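Local coordinates for thermophilic dibenzothiophene desulfurization enzyme C from Paenibacillus sp., a protein that probably catalyses the FMNH2-dependent oxidation of dibenzothiophene by molecular oxygen, first to the 5-oxide and then to the 5,5-dioxide, in two crystal structures: PDB 5XDC (chain A, 1.58 Å), residues F158-A163 and T210-V215; PDB 5XDE (chain B, 1.60 Å), residues F158-A163 and T210-V215. One frame, after least-squares fit of the local backbone (RMSD 0.29 Å); residues are numbered along the deposited sequences.

Structure 1 (5XDC); sequences FCSGSA and TDSGSV. With IND (indole), chain C.
Cys159 N donates to Gly213 O (2.9 Å) and Gly161 N to Thr210 O (2.9 Å), pairing two loops of the acyl-CoA dehydrogenase-like middle domain. Segment 158-163 follows strand 155-156, and its residues 159-162 form a type II beta turn; segment 210-215 leads into strand 215-217. Together they line part of the indole pocket. CD1 of Phe158 lies 3.5 Å from indole C4, and CA of Phe158 makes a CA-H...O contact with Ser212 O. Ser212 OG makes a van der Waals approach to indole C2 (3.2 Å), as does Thr210 OG1 (3.6 Å). Ser212 OG is hydrogen-bonded to Ser160 OG and to Thr210 OG1 (2.8 Å). Behind the pocket, Val215 CG2 packs on Cys159 CB and on Ser162 CB. Ser162 OG, placed between its own N and carbonyl carbon (chi1 55°), lies 2.8 Å from Cys159 O. Ala163 CB rests against Asp211 CG (3.5 Å). The Asp211 carboxylate is hydrogen-bonded to Thr41 outside the two loops.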
loop_
_atom_site.group_PDB
_atom_site.type_symbol
_atom_site.label_atom_id
_atom_site.label_comp_id
_atom_site.label_asym_id
_atom_site.label_seq_id
_atom_site.Cartn_x
_atom_site.Cartn_y
_atom_site.Cartn_z
ATOM N N PHE A 158 30.037 -8.657 -11.981
ATOM C CA PHE A 158 28.727 -9.308 -12.010
ATOM C C PHE A 158 28.668 -10.365 -13.108
ATOM O O PHE A 158 27.870 -10.295 -14.045
ATOM C CB PHE A 158 27.601 -8.286 -12.170
ATOM C CG PHE A 158 27.266 -7.566 -10.889
ATOM C CD1 PHE A 158 26.379 -8.123 -9.977
ATOM C CD2 PHE A 158 27.850 -6.347 -10.592
ATOM C CE1 PHE A 158 26.070 -7.460 -8.791
ATOM C CE2 PHE A 158 27.549 -5.683 -9.413
ATOM C CZ PHE A 158 26.660 -6.241 -8.512
ATOM N N CYS A 159 29.522 -11.368 -12.941
ATOM C CA CYS A 159 29.629 -12.485 -13.873
ATOM C C CYS A 159 28.914 -13.709 -13.295
ATOM O O CYS A 159 29.520 -14.680 -12.844
ATOM C CB CYS A 159 31.099 -12.774 -14.150
ATOM S SG CYS A 159 31.959 -11.447 -14.931
ATOM N N SER A 160 27.584 -13.652 -13.327
ATOM C CA SER A 160 26.789 -14.685 -12.677
ATOM C C SER A 160 27.135 -16.077 -13.187
ATOM O O SER A 160 27.283 -16.304 -14.391
ATOM C CB SER A 160 25.301 -14.412 -12.897
ATOM O OG SER A 160 24.965 -13.120 -12.431
ATOM N N GLY A 161 27.248 -17.020 -12.263
ATOM C CA GLY A 161 27.519 -18.391 -12.625
ATOM C C GLY A 161 28.866 -18.595 -13.277
ATOM O O GLY A 161 29.051 -19.565 -14.016
ATOM N N SER A 162 29.830 -17.724 -12.990
ATOM C CA SER A 162 31.111 -17.793 -13.675
ATOM C C SER A 162 32.033 -18.870 -13.122
ATOM O O SER A 162 33.035 -19.185 -13.765
ATOM C CB SER A 162 31.819 -16.428 -13.616
ATOM O OG SER A 162 31.956 -15.962 -12.291
ATOM N N ALA A 163 31.725 -19.450 -11.970
ATOM C CA ALA A 163 32.538 -20.520 -11.410
ATOM C C ALA A 163 31.981 -21.861 -11.853
ATOM O O ALA A 163 30.765 -22.024 -11.983
ATOM C CB ALA A 163 32.552 -20.459 -9.881
ATOM N N THR A 210 25.614 -17.818 -6.119
ATOM C CA THR A 210 25.527 -17.612 -7.560
ATOM C C THR A 210 26.867 -17.258 -8.191
ATOM O O THR A 210 26.923 -17.067 -9.410
ATOM C CB THR A 210 24.509 -16.517 -7.901
ATOM O OG1 THR A 210 24.914 -15.257 -7.347
ATOM C CG2 THR A 210 23.111 -16.913 -7.396
ATOM N N ASP A 211 27.937 -17.156 -7.404
ATOM C CA ASP A 211 29.264 -16.780 -7.901
ATOM C C ASP A 211 29.207 -15.643 -8.921
ATOM O O ASP A 211 29.707 -15.734 -10.048
ATOM C CB ASP A 211 29.971 -17.998 -8.464
ATOM C CG ASP A 211 30.775 -18.715 -7.407
ATOM O OD1 ASP A 211 31.791 -18.141 -6.939
ATOM O OD2 ASP A 211 30.380 -19.824 -7.057
ATOM N N SER A 212 28.620 -14.530 -8.477
ATOM C CA SER A 212 28.398 -13.367 -9.318
ATOM C C SER A 212 29.475 -12.311 -9.122
ATOM O O SER A 212 29.232 -11.117 -9.327
ATOM C CB SER A 212 27.008 -12.792 -9.056
ATOM O OG SER A 212 26.015 -13.712 -9.465
ATOM N N GLY A 213 30.665 -12.745 -8.742
ATOM C CA GLY A 213 31.816 -11.876 -8.708
ATOM C C GLY A 213 32.397 -11.563 -10.073
ATOM O O GLY A 213 31.695 -11.616 -11.085
ATOM N N SER A 214 33.683 -11.235 -10.112
ATOM C CA SER A 214 34.301 -10.723 -11.320
ATOM C C SER A 214 35.120 -11.804 -12.025
ATOM O O SER A 214 35.462 -12.846 -11.459
ATOM C CB SER A 214 35.177 -9.506 -11.008
ATOM O OG SER A 214 36.211 -9.846 -10.121
ATOM N N VAL A 215 35.399 -11.538 -13.295
ATOM C CA VAL A 215 36.273 -12.361 -14.123
ATOM C C VAL A 215 37.275 -11.425 -14.769
ATOM O O VAL A 215 36.891 -10.399 -15.341
ATOM C CB VAL A 215 35.496 -13.140 -15.202
ATOM C CG1 VAL A 215 36.467 -13.854 -16.162
ATOM C CG2 VAL A 215 34.555 -14.137 -14.563
HETATM N N1 IND C . 22.791 -11.284 -7.702
HETATM C C2 IND C . 23.403 -12.178 -8.472
HETATM C C3 IND C . 23.583 -11.533 -9.561
HETATM C C4 IND C . 23.178 -9.317 -10.633
HETATM C C5 IND C . 22.613 -8.071 -10.349
HETATM C C6 IND C . 22.040 -7.814 -9.086
HETATM C C7 IND C . 22.035 -8.805 -8.109
HETATM C C8 IND C . 22.595 -10.039 -8.379
HETATM C C9 IND C . 23.172 -10.295 -9.672
HETATM O O HOH W 1 34.041 -14.601 -9.872
#

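Structure 2 (5XDE); sequences FCSGSA and TDSGSV. With FMN (flavin mononucleotide), chain D.
Residues 159-162 form a type II beta turn, and two backbone bonds pair the loops: Cys159 N to Gly213 O (2.9 Å) and Gly161 N to Thr210 O (2.9 Å). The paired loops form part of the FMN site. CD1 of Phe158 lies 3.2 Å from flavin C9, while its CB approaches N10. CA of Phe158 makes a CA-H...O contact with Ser212 O. Ser212 OG makes a van der Waals approach to flavin C6 (4.0 Å). It is hydrogen-bonded to Ser160 OG and to Thr210 OG1 (2.8 Å). Ser160 OG donates to flavin N5 (2.9 Å) and is bonded to His89. Further bonds to FMN come from Asn126, Ser129 and His388, and from Ala365 and Arg366 of the second subunit. Behind the site, Val215 CG2 packs on Cys159 CB and on Ser162 CB. Ser162 OG, placed between its own N and carbonyl carbon (chi1 56°), lies 2.8 Å from Cys159 O. Ala163 CB rests against Asp211 CG (3.7 Å), whose carboxylate is held by Thr41 OG1.

Structure 1 against structure 2
The main change is the bound group. Indole is in structure 1 alone; in structure 2 FMN lies wholly or partly in its place. A sulfate ion in structure 1 lies in part of the place of FMN. The frame of the site does not move beyond the error: the CA atoms that can be compared coincide, and the side chains of Phe158(A), Thr210(A) and Ser212(A) keep their place in structure 2. The same surfaces therefore meet a different partner. CD1 of Phe158(A) is 3.5 Å from indole C4; CD1 of Phe158(B) is 3.2 Å from FMN C9, and CB of Phe158(B) reaches the flavin as well, 3.2 Å from N10. Ser212 touches the bound group in both: Ser212(A) OG lies 3.2 Å from indole C2, and Ser212(B) OG lies 4.0 Å from FMN C6. Thr210(A) touches indole through OG1, a contact that FMN does not replace at Thr210(B). Farther from the ligand, the side chain of Asp211(A) is shifted within its rotamer against Asp211(B), with chi1 -90° and -63°. The CG atoms end 1.1 Å apart after superposition. The touch on Ala163(A) and Ala163(B) is kept, but the place of Asp211(A) OD1 is left.

Structure 2 (5XDE)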
loop_
_atom_site.group_PDB
_atom_site.type_symbol
_atom_site.label_atom_id
_atom_site.label_comp_id
_atom_site.label_asym_id
_atom_site.label_seq_id
_atom_site.Cartn_x
_atom_site.Cartn_y
_atom_site.Cartn_z
ATOM N N PHE B 158 29.888 -8.901 -11.821
ATOM C CA PHE B 158 28.587 -9.575 -11.744
ATOM C C PHE B 158 28.491 -10.722 -12.749
ATOM O O PHE B 158 27.510 -10.866 -13.483
ATOM C CB PHE B 158 27.438 -8.580 -11.938
ATOM C CG PHE B 158 27.219 -7.669 -10.763
ATOM C CD1 PHE B 158 26.567 -8.125 -9.626
ATOM C CD2 PHE B 158 27.653 -6.355 -10.797
ATOM C CE1 PHE B 158 26.353 -7.282 -8.538
ATOM C CE2 PHE B 158 27.447 -5.507 -9.713
ATOM C CZ PHE B 158 26.795 -5.974 -8.582
ATOM N N CYS B 159 29.528 -11.560 -12.775
ATOM C CA CYS B 159 29.601 -12.656 -13.741
ATOM C C CYS B 159 28.884 -13.874 -13.165
ATOM O O CYS B 159 29.495 -14.854 -12.736
ATOM C CB CYS B 159 31.052 -12.958 -14.092
ATOM S SG CYS B 159 31.938 -11.523 -14.718
ATOM N N SER B 160 27.555 -13.807 -13.166
ATOM C CA SER B 160 26.763 -14.884 -12.592
ATOM C C SER B 160 27.136 -16.220 -13.218
ATOM O O SER B 160 27.279 -16.337 -14.440
ATOM C CB SER B 160 25.269 -14.613 -12.783
ATOM O OG SER B 160 24.820 -13.619 -11.880
ATOM N N GLY B 161 27.295 -17.225 -12.363
ATOM C CA GLY B 161 27.574 -18.570 -12.820
ATOM C C GLY B 161 28.897 -18.738 -13.525
ATOM O O GLY B 161 29.053 -19.684 -14.305
ATOM N N SER B 162 29.859 -17.838 -13.278
ATOM C CA SER B 162 31.166 -17.939 -13.920
ATOM C C SER B 162 32.023 -19.031 -13.294
ATOM O O SER B 162 32.873 -19.615 -13.976
ATOM C CB SER B 162 31.891 -16.593 -13.857
ATOM O OG SER B 162 32.000 -16.132 -12.526
ATOM N N ALA B 163 31.827 -19.318 -12.012
ATOM C CA ALA B 163 32.491 -20.452 -11.385
ATOM C C ALA B 163 31.802 -21.748 -11.793
ATOM O O ALA B 163 30.571 -21.841 -11.789
ATOM C CB ALA B 163 32.481 -20.313 -9.862
ATOM N N THR B 210 25.427 -17.462 -6.153
ATOM C CA THR B 210 25.367 -17.251 -7.597
ATOM C C THR B 210 26.736 -17.023 -8.232
ATOM O O THR B 210 26.829 -16.994 -9.467
ATOM C CB THR B 210 24.452 -16.062 -7.952
ATOM O OG1 THR B 210 24.950 -14.857 -7.359
ATOM C CG2 THR B 210 23.025 -16.318 -7.493
ATOM N N ASP B 211 27.794 -16.853 -7.437
ATOM C CA ASP B 211 29.143 -16.671 -7.975
ATOM C C ASP B 211 29.204 -15.481 -8.930
ATOM O O ASP B 211 29.868 -15.526 -9.970
ATOM C CB ASP B 211 29.636 -17.941 -8.676
ATOM C CG ASP B 211 29.761 -19.125 -7.728
ATOM O OD1 ASP B 211 30.716 -19.137 -6.924
ATOM O OD2 ASP B 211 28.911 -20.045 -7.799
ATOM N N SER B 212 28.501 -14.406 -8.583
ATOM C CA SER B 212 28.425 -13.227 -9.443
ATOM C C SER B 212 29.553 -12.247 -9.175
ATOM O O SER B 212 29.336 -11.032 -9.155
ATOM C CB SER B 212 27.064 -12.552 -9.279
ATOM O OG SER B 212 26.016 -13.466 -9.559
ATOM N N GLY B 213 30.767 -12.749 -8.963
ATOM C CA GLY B 213 31.935 -11.914 -8.785
ATOM C C GLY B 213 32.549 -11.514 -10.113
ATOM O O GLY B 213 31.925 -11.612 -11.172
ATOM N N SER B 214 33.804 -11.076 -10.052
ATOM C CA SER B 214 34.491 -10.521 -11.209
ATOM C C SER B 214 35.315 -11.583 -11.940
ATOM O O SER B 214 35.662 -12.630 -11.386
ATOM C CB SER B 214 35.387 -9.361 -10.778
ATOM O OG SER B 214 36.234 -9.764 -9.717
ATOM N N VAL B 215 35.622 -11.292 -13.210
ATOM C CA VAL B 215 36.401 -12.172 -14.082
ATOM C C VAL B 215 37.363 -11.320 -14.898
ATOM O O VAL B 215 36.964 -10.296 -15.462
ATOM C CB VAL B 215 35.512 -13.001 -15.029
ATOM C CG1 VAL B 215 36.375 -13.893 -15.920
ATOM C CG2 VAL B 215 34.501 -13.828 -14.239
HETATM N N1 FMN D . 25.173 -8.405 -14.949
HETATM C C2 FMN D . 25.531 -9.191 -16.026
HETATM O O2 FMN D . 25.964 -8.646 -17.040
HETATM N N3 FMN D . 25.401 -10.572 -15.959
HETATM C C4 FMN D . 24.913 -11.168 -14.807
HETATM O O4 FMN D . 24.812 -12.400 -14.752
HETATM C C4A FMN D . 24.557 -10.368 -13.715
HETATM N N5 FMN D . 24.072 -10.951 -12.560
HETATM C C5A FMN D . 23.710 -10.163 -11.482
HETATM C C6 FMN D . 23.222 -10.766 -10.320
HETATM C C7 FMN D . 22.849 -10.002 -9.217
HETATM C C7M FMN D . 22.326 -10.706 -7.985
HETATM C C8 FMN D . 22.978 -8.613 -9.292
HETATM C C8M FMN D . 22.606 -7.723 -8.145
HETATM C C9 FMN D . 23.472 -8.011 -10.449
HETATM C C9A FMN D . 23.845 -8.775 -11.555
HETATM N N10 FMN D . 24.312 -8.174 -12.725
HETATM C C10 FMN D . 24.685 -8.980 -13.790
HETATM C "C1'" FMN D . 24.525 -6.674 -12.813
HETATM C "C2'" FMN D . 23.341 -5.745 -13.013
HETATM O "O2'" FMN D . 22.800 -5.956 -14.300
HETATM C "C3'" FMN D . 23.806 -4.283 -12.876
HETATM O "O3'" FMN D . 24.907 -4.065 -13.736
HETATM C "C4'" FMN D . 24.233 -3.896 -11.454
HETATM O "O4'" FMN D . 23.289 -4.400 -10.542
HETATM C "C5'" FMN D . 24.392 -2.381 -11.274
HETATM O "O5'" FMN D . 24.670 -2.051 -9.921
HETATM P P FMN D . 24.336 -0.587 -9.305
HETATM O O1P FMN D . 22.831 -0.478 -9.087
HETATM O O2P FMN D . 25.060 -0.376 -7.986
HETATM O O3P FMN D . 24.802 0.480 -10.273
HETATM O O HOH W 2 31.164 -8.573 -9.291
HETATM O O HOH W 3 28.239 -20.943 -10.486
#